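Local coordinates for uncharacterized protein (Parabacteroides merdae, PDB 4R7F), which is of unknown function but carries three immunoglobulin-like beta-sandwich domains, the first related to a type 9 secretion system plug protein domain, and may act in that pathway, at residues S27-I31 with V393-R397; D44-Y50 with T94-Y99. All blocks are in the same frame, centred on the assembly; numbering follows the deposited sequence. Where two conformers were deposited one is given.

From the N terminus the chain first reaches 27-31, the loop and opening residues of strand 30-32, which belongs to the mixed sheet containing strand 129-138. Its partner comes some 360 residues later in strand 389-397, near the C-terminal end, so contact 1 closes a loop around nearly the whole protein. Contact 2 is nested inside that loop: 44-50 ends strand 39-46, and after 43 residues 94-99 leads into strand 96-103, its antiparallel neighbour in a four-stranded sheet. Contact 2 thus pairs the two inner strands of one sheet, whereas contact 1 joins two different sheets through side chains. Their centres lie about 31 Å apart and they do not touch.

Contact 1: residues S27-I31 with V393-R397; sequences SEPYI and VTTVR
Tyr-30 and Thr-395 meet through their hydroxyls: Tyr-30 OH lies 2.8 Å from Thr-395 OG1, a hydrogen bond in which either could donate, with the threonine oxygen at the ring edge and in its plane. Val-393, two residues earlier, covers one face of that ring. Its CG2, anti to the backbone N, sits 3.7 Å from the Tyr-30 ring centroid and 16° off the normal, a CH-pi contact. A long phenol suits this place because the CA atoms of Tyr-30 and Val-393 are 8.5 Å apart. Beside it, chi1 of Glu-28 (-53°) sets CG 3.5 Å from Thr-395 OG1, and a bend at chi2 turns the carboxylate past that hydroxyl and the methyl CG2. Its main partner is Asn-189, through OE1; the salt bridge from OE2 to Arg-397 NH1 is long, at 4.0 Å, and the poorly ordered arginine also pairs weakly with Glu-373, whose carboxylate lies near OE2. Further out, Ser-375 also hydrogen-bonds Thr-395 OG1, helping to fix its rotation. One hydroxyl bond beside an apolar ring face thus joins strand 30-32 of the plug-like domain to 389-397, an outer strand of the sheet with 181-187 and 373-380; the Glu-28 to Arg-397 pair probably adds little.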
loop_
_atom_site.group_PDB
_atom_site.type_symbol
_atom_site.label_atom_id
_atom_site.label_comp_id
_atom_site.label_asym_id
_atom_site.label_seq_id
_atom_site.Cartn_x
_atom_site.Cartn_y
_atom_site.Cartn_z
ATOM N N SER A 27 4.043 -5.994 9.108
ATOM C CA SER A 27 3.331 -5.251 10.121
ATOM C C SER A 27 4.144 -4.189 10.777
ATOM O O SER A 27 5.287 -3.966 10.427
ATOM C CB SER A 27 2.662 -6.186 11.143
ATOM O OG SER A 27 3.618 -6.901 11.865
ATOM N N GLU A 28 3.479 -3.461 11.665
ATOM C CA GLU A 28 4.124 -2.514 12.514
ATOM C C GLU A 28 4.045 -2.996 13.945
ATOM O O GLU A 28 3.103 -3.694 14.330
ATOM C CB GLU A 28 3.460 -1.165 12.364
ATOM C CG GLU A 28 3.370 -0.680 10.923
ATOM C CD GLU A 28 4.705 -0.359 10.285
ATOM O OE1 GLU A 28 5.668 -0.000 10.990
ATOM O OE2 GLU A 28 4.763 -0.443 9.051
ATOM N N PRO A 29 5.018 -2.597 14.761
ATOM C CA PRO A 29 5.057 -3.047 16.153
ATOM C C PRO A 29 4.125 -2.246 17.059
ATOM O O PRO A 29 4.579 -1.611 17.999
ATOM C CB PRO A 29 6.526 -2.811 16.527
ATOM C CG PRO A 29 6.904 -1.582 15.730
ATOM C CD PRO A 29 6.121 -1.655 14.453
ATOM N N TYR A 30 2.848 -2.218 16.714
ATOM C CA TYR A 30 1.826 -1.688 17.592
ATOM C C TYR A 30 0.500 -2.402 17.428
ATOM O O TYR A 30 0.154 -2.918 16.335
ATOM C CB TYR A 30 1.638 -0.161 17.432
ATOM C CG TYR A 30 1.455 0.345 16.025
ATOM C CD1 TYR A 30 0.209 0.336 15.409
ATOM C CD2 TYR A 30 2.529 0.878 15.316
ATOM C CE1 TYR A 30 0.036 0.820 14.101
ATOM C CE2 TYR A 30 2.375 1.362 14.009
ATOM C CZ TYR A 30 1.133 1.323 13.393
ATOM O OH TYR A 30 0.986 1.837 12.113
ATOM N N ILE A 31 -0.239 -2.401 18.537
ATOM C CA ILE A 31 -1.612 -2.880 18.591
ATOM C C ILE A 31 -2.511 -1.934 19.392
ATOM O O ILE A 31 -2.035 -1.077 20.138
ATOM C CB ILE A 31 -1.671 -4.285 19.192
ATOM C CG1 ILE A 31 -1.081 -4.317 20.598
ATOM C CG2 ILE A 31 -0.879 -5.240 18.311
ATOM C CD1 ILE A 31 -1.293 -5.640 21.325
ATOM N N VAL A 393 -1.670 6.628 16.180
ATOM C CA VAL A 393 -0.523 6.157 15.463
ATOM C C VAL A 393 -0.957 5.832 14.067
ATOM O O VAL A 393 -2.066 5.392 13.862
ATOM C CB VAL A 393 0.110 4.949 16.188
ATOM C CG1 VAL A 393 -0.865 3.801 16.276
ATOM C CG2 VAL A 393 1.369 4.501 15.472
ATOM N N THR A 394 -0.101 6.083 13.088
ATOM C CA THR A 394 -0.397 5.735 11.707
ATOM C C THR A 394 0.911 5.520 10.949
ATOM O O THR A 394 1.937 6.052 11.328
ATOM C CB THR A 394 -1.235 6.813 11.005
ATOM O OG1 THR A 394 -1.745 6.277 9.793
ATOM C CG2 THR A 394 -0.416 8.047 10.635
ATOM N N THR A 395 0.883 4.692 9.915
ATOM C CA THR A 395 2.047 4.489 9.068
ATOM C C THR A 395 1.611 4.856 7.636
ATOM O O THR A 395 0.608 4.371 7.173
ATOM C CB THR A 395 2.581 3.041 9.171
ATOM O OG1 THR A 395 3.106 2.795 10.491
ATOM C CG2 THR A 395 3.679 2.836 8.184
ATOM N N VAL A 396 2.346 5.741 6.973
ATOM C CA VAL A 396 2.014 6.210 5.632
ATOM C C VAL A 396 3.161 5.861 4.668
ATOM O O VAL A 396 4.320 5.898 5.044
ATOM C CB VAL A 396 1.680 7.726 5.664
ATOM C CG1 VAL A 396 2.786 8.541 6.323
ATOM C CG2 VAL A 396 1.387 8.258 4.278
ATOM N N ARG A 397 2.820 5.451 3.453
ATOM C CA ARG A 397 3.787 5.181 2.401
ATOM C C ARG A 397 3.607 6.189 1.245
ATOM O O ARG A 397 2.680 7.014 1.293
ATOM C CB ARG A 397 3.602 3.747 1.942
ATOM C CG ARG A 397 4.237 2.750 2.892
ATOM C CD ARG A 397 3.612 1.358 2.879
ATOM N NE ARG A 397 2.751 1.133 4.057
ATOM C CZ ARG A 397 3.027 0.336 5.097
ATOM N NH1 ARG A 397 4.145 -0.379 5.140
ATOM N NH2 ARG A 397 2.158 0.237 6.103
#

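Contact 2: residues D44-Y50 with T94-Y99; sequences DGLGSGY and TQYSNY
Asp-44 keeps CG beside its backbone N (chi1 -69°), while Asn-98 swings CG anti to its own N (chi1 174°), and between them these torsions bring carboxylate and amide together over the strand pair. Asn-98 ND2 donates to Asp-44 OD1 at 2.8 Å, meeting the oxygen nearly along its C-O axis although the two planes stand 76° apart; a second bond, to Asn-42 OD1, helps to fix the amide. The other carboxylate oxygen, OD2, lies over one face of the Tyr-96 ring, accepts a hydrogen bond from the Tyr-290 hydroxyl and forms a salt bridge with Lys-340. On the same face of the sheet, Leu-46 presses CD2 against Tyr-96 CB at 3.6 Å, an apolar filling at a non-hydrogen-bonded pair.

The backbones run antiparallel, and Gly-45 and Ser-97 form the hydrogen-bonded pair: Gly-45 N to Ser-97 O and Ser-97 N to Gly-45 O are both 2.9 Å. Beyond the strand, Gly-47 N reaches Gln-95 O at 3.1 Å from above the carbonyl plane. The positive phi of Gly-47 would jam a CB against the preceding carbonyl oxygen, so glycine suits this turn.

On the Ser-97 face, the edge of the Tyr-99 ring fits against Gly-45, whose lack of a side chain allows this approach. A water hydrogen-bonds Tyr-99 OH and, more weakly, Gly-49 O. Ser-97 OG has no partner in the model, probably a small cost. Polar bonding on the Asp-44 face thus reinforces the backbone pairing and ties this sheet to another, where Lys-340 probably stabilises the aspartate's negative charge.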
loop_
_atom_site.group_PDB
_atom_site.type_symbol
_atom_site.label_atom_id
_atom_site.label_comp_id
_atom_site.label_asym_id
_atom_site.label_seq_id
_atom_site.Cartn_x
_atom_site.Cartn_y
_atom_site.Cartn_z
ATOM N N ASP A 44 14.925 -17.439 18.365
ATOM C CA ASP A 44 15.531 -18.739 18.543
ATOM C C ASP A 44 16.564 -18.690 19.657
ATOM O O ASP A 44 17.263 -17.714 19.807
ATOM C CB ASP A 44 16.224 -19.189 17.268
ATOM C CG ASP A 44 15.272 -19.496 16.151
ATOM O OD1 ASP A 44 14.091 -19.810 16.404
ATOM O OD2 ASP A 44 15.729 -19.410 14.995
ATOM N N GLY A 45 16.667 -19.766 20.430
ATOM C CA GLY A 45 17.848 -20.021 21.261
ATOM C C GLY A 45 18.723 -21.118 20.643
ATOM O O GLY A 45 18.250 -22.227 20.363
ATOM N N LEU A 46 20.001 -20.831 20.411
ATOM C CA LEU A 46 20.894 -21.821 19.773
ATOM C C LEU A 46 21.464 -22.813 20.802
ATOM O O LEU A 46 21.593 -22.484 21.987
ATOM C CB LEU A 46 22.043 -21.120 19.044
ATOM C CG LEU A 46 21.719 -20.114 17.931
ATOM C CD1 LEU A 46 22.841 -20.109 16.919
ATOM C CD2 LEU A 46 20.425 -20.377 17.196
ATOM N N GLY A 47 21.830 -24.009 20.326
ATOM C CA GLY A 47 22.145 -25.159 21.186
ATOM C C GLY A 47 21.020 -26.191 21.136
ATOM O O GLY A 47 19.977 -25.944 20.523
ATOM N N SER A 48 21.234 -27.355 21.752
ATOM C CA SER A 48 20.193 -28.388 21.849
ATOM C C SER A 48 19.363 -28.190 23.112
ATOM O O SER A 48 18.165 -28.485 23.127
ATOM C CB SER A 48 20.804 -29.796 21.808
ATOM O OG SER A 48 22.217 -29.753 21.948
ATOM N N GLY A 49 20.009 -27.686 24.164
ATOM C CA GLY A 49 19.327 -27.394 25.414
ATOM C C GLY A 49 17.967 -26.737 25.221
ATOM O O GLY A 49 17.825 -25.761 24.456
ATOM N N TYR A 50 16.953 -27.316 25.868
ATOM C CA TYR A 50 15.796 -26.540 26.274
ATOM C C TYR A 50 16.292 -25.728 27.470
ATOM O O TYR A 50 17.078 -26.217 28.317
ATOM C CB TYR A 50 14.563 -27.379 26.661
ATOM C CG TYR A 50 13.476 -26.518 27.301
ATOM C CD1 TYR A 50 13.057 -25.338 26.674
ATOM C CD2 TYR A 50 12.892 -26.852 28.540
ATOM C CE1 TYR A 50 12.091 -24.515 27.239
ATOM C CE2 TYR A 50 11.913 -26.025 29.113
ATOM C CZ TYR A 50 11.518 -24.849 28.452
ATOM O OH TYR A 50 10.569 -23.972 28.952
ATOM N N THR A 94 22.600 -26.498 12.173
ATOM C CA THR A 94 22.703 -25.649 13.329
ATOM C C THR A 94 21.450 -25.951 14.152
ATOM O O THR A 94 20.303 -25.769 13.679
ATOM C CB THR A 94 22.772 -24.158 12.900
ATOM O OG1 THR A 94 23.856 -23.962 11.996
ATOM C CG2 THR A 94 22.937 -23.258 14.086
ATOM N N GLN A 95 21.659 -26.447 15.363
ATOM C CA GLN A 95 20.542 -26.772 16.225
ATOM C C GLN A 95 20.094 -25.559 17.035
ATOM O O GLN A 95 20.903 -24.745 17.494
ATOM C CB GLN A 95 20.893 -27.932 17.149
ATOM C CG GLN A 95 20.796 -29.280 16.458
ATOM C CD GLN A 95 21.376 -30.392 17.297
ATOM O OE1 GLN A 95 21.678 -30.201 18.474
ATOM N NE2 GLN A 95 21.542 -31.560 16.695
ATOM N N TYR A 96 18.784 -25.473 17.214
ATOM C CA TYR A 96 18.164 -24.415 17.966
ATOM C C TYR A 96 16.751 -24.804 18.386
ATOM O O TYR A 96 16.155 -25.754 17.843
ATOM C CB TYR A 96 18.118 -23.137 17.092
ATOM C CG TYR A 96 17.280 -23.256 15.859
ATOM C CD1 TYR A 96 15.930 -22.982 15.898
ATOM C CD2 TYR A 96 17.835 -23.631 14.637
ATOM C CE1 TYR A 96 15.133 -23.075 14.757
ATOM C CE2 TYR A 96 17.049 -23.724 13.493
ATOM C CZ TYR A 96 15.681 -23.444 13.558
ATOM O OH TYR A 96 14.851 -23.532 12.423
ATOM N N SER A 97 16.210 -24.045 19.336
ATOM C CA SER A 97 14.784 -24.105 19.652
ATOM C C SER A 97 14.179 -22.735 19.275
ATOM O O SER A 97 14.830 -21.722 19.354
ATOM C CB SER A 97 14.528 -24.460 21.135
ATOM O OG SER A 97 15.470 -25.388 21.663
ATOM N N ASN A 98 12.931 -22.743 18.847
ATOM C CA ASN A 98 12.215 -21.567 18.428
ATOM C C ASN A 98 11.107 -21.286 19.425
ATOM O O ASN A 98 10.340 -22.186 19.762
ATOM C CB ASN A 98 11.608 -21.832 17.051
ATOM C CG ASN A 98 10.719 -20.721 16.584
ATOM O OD1 ASN A 98 9.517 -20.920 16.343
ATOM N ND2 ASN A 98 11.309 -19.529 16.441
ATOM N N TYR A 99 11.016 -20.031 19.855
ATOM C CA TYR A 99 10.156 -19.590 20.946
ATOM C C TYR A 99 9.208 -18.514 20.454
ATOM O O TYR A 99 9.533 -17.711 19.584
ATOM C CB TYR A 99 10.994 -18.990 22.064
ATOM C CG TYR A 99 11.928 -19.975 22.735
ATOM C CD1 TYR A 99 13.136 -20.319 22.147
ATOM C CD2 TYR A 99 11.595 -20.571 23.967
ATOM C CE1 TYR A 99 13.991 -21.226 22.746
ATOM C CE2 TYR A 99 12.454 -21.482 24.585
ATOM C CZ TYR A 99 13.642 -21.821 23.956
ATOM O OH TYR A 99 14.518 -22.705 24.536
HETATM O O HOH W 1 17.386 -22.458 24.049
#